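Local coordinates for protein CyaY (Psychromonas ingrahamii, PDB 4HS5) that probably takes part in iron-sulfur cluster assembly as an iron-binding member of the frataxin family, and may regulate that process, at residues Leu60-Asn65 with Ile93-Lys98. Numbering follows the deposited sequence.
Sequences LATLEN and IFKQSK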
loop_
_atom_site.group_PDB
_atom_site.type_symbol
_atom_site.label_atom_id
_atom_site.label_comp_id
_atom_site.label_asym_id
_atom_site.label_seq_id
_atom_site.Cartn_x
_atom_site.Cartn_y
_atom_site.Cartn_z
ATOM N N LEU A 60 -0.342 6.482 -0.482
ATOM C CA LEU A 60 0.010 5.946 0.831
ATOM C C LEU A 60 0.378 7.084 1.761
ATOM O O LEU A 60 1.226 7.909 1.426
ATOM C CB LEU A 60 1.207 5.005 0.720
ATOM C CG LEU A 60 1.864 4.610 2.049
ATOM C CD1 LEU A 60 0.941 3.731 2.854
ATOM C CD2 LEU A 60 3.188 3.899 1.801
ATOM N N ALA A 61 -0.268 7.116 2.921
ATOM C CA ALA A 61 0.065 8.046 3.984
ATOM C C ALA A 61 0.817 7.293 5.066
ATOM O O ALA A 61 0.294 6.345 5.646
ATOM C CB ALA A 61 -1.189 8.648 4.547
ATOM N N THR A 62 2.052 7.716 5.309
ATOM C CA THR A 62 2.816 7.263 6.460
ATOM C C THR A 62 2.575 8.261 7.586
ATOM O O THR A 62 1.776 9.179 7.435
ATOM C CB THR A 62 4.324 7.167 6.165
ATOM O OG1 THR A 62 4.843 8.465 5.858
ATOM C CG2 THR A 62 4.582 6.223 4.998
ATOM N N LEU A 63 3.269 8.092 8.702
ATOM C CA LEU A 63 3.170 9.045 9.799
ATOM C C LEU A 63 3.649 10.427 9.384
ATOM O O LEU A 63 3.181 11.439 9.915
ATOM C CB LEU A 63 3.982 8.559 10.996
ATOM C CG LEU A 63 3.277 7.461 11.778
ATOM C CD1 LEU A 63 4.172 6.897 12.856
ATOM C CD2 LEU A 63 2.009 8.029 12.374
ATOM N N GLU A 64 4.573 10.463 8.432
ATOM C CA GLU A 64 5.251 11.699 8.057
ATOM C C GLU A 64 4.653 12.347 6.816
ATOM O O GLU A 64 4.390 13.551 6.795
ATOM C CB GLU A 64 6.731 11.417 7.790
ATOM C CG GLU A 64 7.396 10.503 8.818
ATOM C CD GLU A 64 7.913 11.247 10.039
ATOM O OE1 GLU A 64 7.714 12.478 10.129
ATOM O OE2 GLU A 64 8.533 10.597 10.904
ATOM N N ASN A 65 4.439 11.543 5.780
ATOM C CA ASN A 65 4.182 12.095 4.460
ATOM C C ASN A 65 3.146 11.333 3.657
ATOM O O ASN A 65 2.836 10.173 3.937
ATOM C CB ASN A 65 5.480 12.141 3.653
ATOM C CG ASN A 65 6.466 13.149 4.192
ATOM O OD1 ASN A 65 7.555 12.793 4.634
ATOM N ND2 ASN A 65 6.090 14.418 4.152
ATOM N N ILE A 93 6.243 -0.251 7.397
ATOM C CA ILE A 93 5.730 -1.146 8.424
ATOM C C ILE A 93 6.836 -1.429 9.446
ATOM O O ILE A 93 6.592 -1.442 10.654
ATOM C CB ILE A 93 5.177 -2.461 7.815
ATOM C CG1 ILE A 93 3.896 -2.188 7.011
ATOM C CG2 ILE A 93 4.923 -3.509 8.897
ATOM C CD1 ILE A 93 3.260 -3.428 6.394
ATOM N N PHE A 94 8.063 -1.618 8.965
ATOM C CA PHE A 94 9.167 -1.867 9.882
ATOM C C PHE A 94 9.565 -0.601 10.641
ATOM O O PHE A 94 9.896 -0.655 11.827
ATOM C CB PHE A 94 10.390 -2.436 9.157
ATOM C CG PHE A 94 11.503 -2.808 10.092
ATOM C CD1 PHE A 94 11.441 -3.985 10.812
ATOM C CD2 PHE A 94 12.583 -1.961 10.277
ATOM C CE1 PHE A 94 12.458 -4.334 11.700
ATOM C CE2 PHE A 94 13.597 -2.290 11.166
ATOM C CZ PHE A 94 13.533 -3.478 11.878
ATOM N N LYS A 95 9.564 0.533 9.951
ATOM C CA LYS A 95 10.042 1.785 10.527
ATOM C C LYS A 95 9.069 2.352 11.553
ATOM O O LYS A 95 9.487 3.041 12.486
ATOM C CB LYS A 95 10.356 2.786 9.411
ATOM C CG LYS A 95 10.182 4.258 9.729
ATOM C CD LYS A 95 10.317 5.070 8.434
ATOM C CE LYS A 95 9.324 4.594 7.363
ATOM N NZ LYS A 95 8.038 5.360 7.359
ATOM N N GLN A 96 7.784 2.030 11.416
ATOM C CA GLN A 96 6.774 2.488 12.372
ATOM C C GLN A 96 6.516 1.497 13.491
ATOM O O GLN A 96 6.047 1.885 14.564
ATOM C CB GLN A 96 5.440 2.750 11.674
ATOM C CG GLN A 96 5.436 3.973 10.803
ATOM C CD GLN A 96 4.043 4.360 10.357
ATOM O OE1 GLN A 96 3.037 3.871 10.887
ATOM N NE2 GLN A 96 3.978 5.260 9.385
ATOM N N SER A 97 6.809 0.224 13.244
ATOM C CA SER A 97 6.342 -0.832 14.138
ATOM C C SER A 97 7.311 -2.006 14.352
ATOM O O SER A 97 7.036 -2.907 15.148
ATOM C CB SER A 97 5.016 -1.361 13.621
ATOM O OG SER A 97 5.225 -2.084 12.419
ATOM N N LYS A 98 8.427 -2.004 13.631
ATOM C CA LYS A 98 9.471 -3.035 13.779
ATOM C C LYS A 98 9.075 -4.487 13.471
ATOM O O LYS A 98 9.766 -5.419 13.876
ATOM C CB LYS A 98 10.161 -2.937 15.149
ATOM C CG LYS A 98 10.766 -1.573 15.430
ATOM C CD LYS A 98 11.696 -1.126 14.310
ATOM C CE LYS A 98 11.884 0.387 14.337
ATOM N NZ LYS A 98 12.679 0.865 13.177
#
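Gln96 reaches from the last turn of its helix to Leu63, whose CG and CD1 pack by van der Waals contact on the amide carbon, 3.5 and 3.6 Å from Gln96 CD, the side chains crossing at a slant. Gln96 CG lies beside the backbone N (chi1 -72°) and the chain runs extended beyond it, carrying the amide to the turn. With an alanine here, Leu63 would probably lose this cover, opening a gap between turn and helix.

Thr62 orders the turn: Thr62 OG1, set between backbone N and carbonyl carbon (chi1 63°), accepts from Glu64 N at 3.3 Å, an ST turn, and from Asn65 N at 3.1 Å (straighter, 167°), an ST motif. Thr62 N also donates to Asn65 O at 2.9 Å.

Lys95 NZ comes to 4.3 Å from Thr62 CG2 and lies 6.3 Å from Glu64 OE2, too far for a salt bridge but possibly a weak attraction.

This surface contact sets the hairpin turn between strands 57-61 and 66-72 against the end of helix 85-97, which packs with helix 3-24 on one antiparallel sheet in the frataxin fold. Thr62 also touches Phe88 of helix 85-97, and Gln96 packs on Phe41 and Leu47 of the sheet.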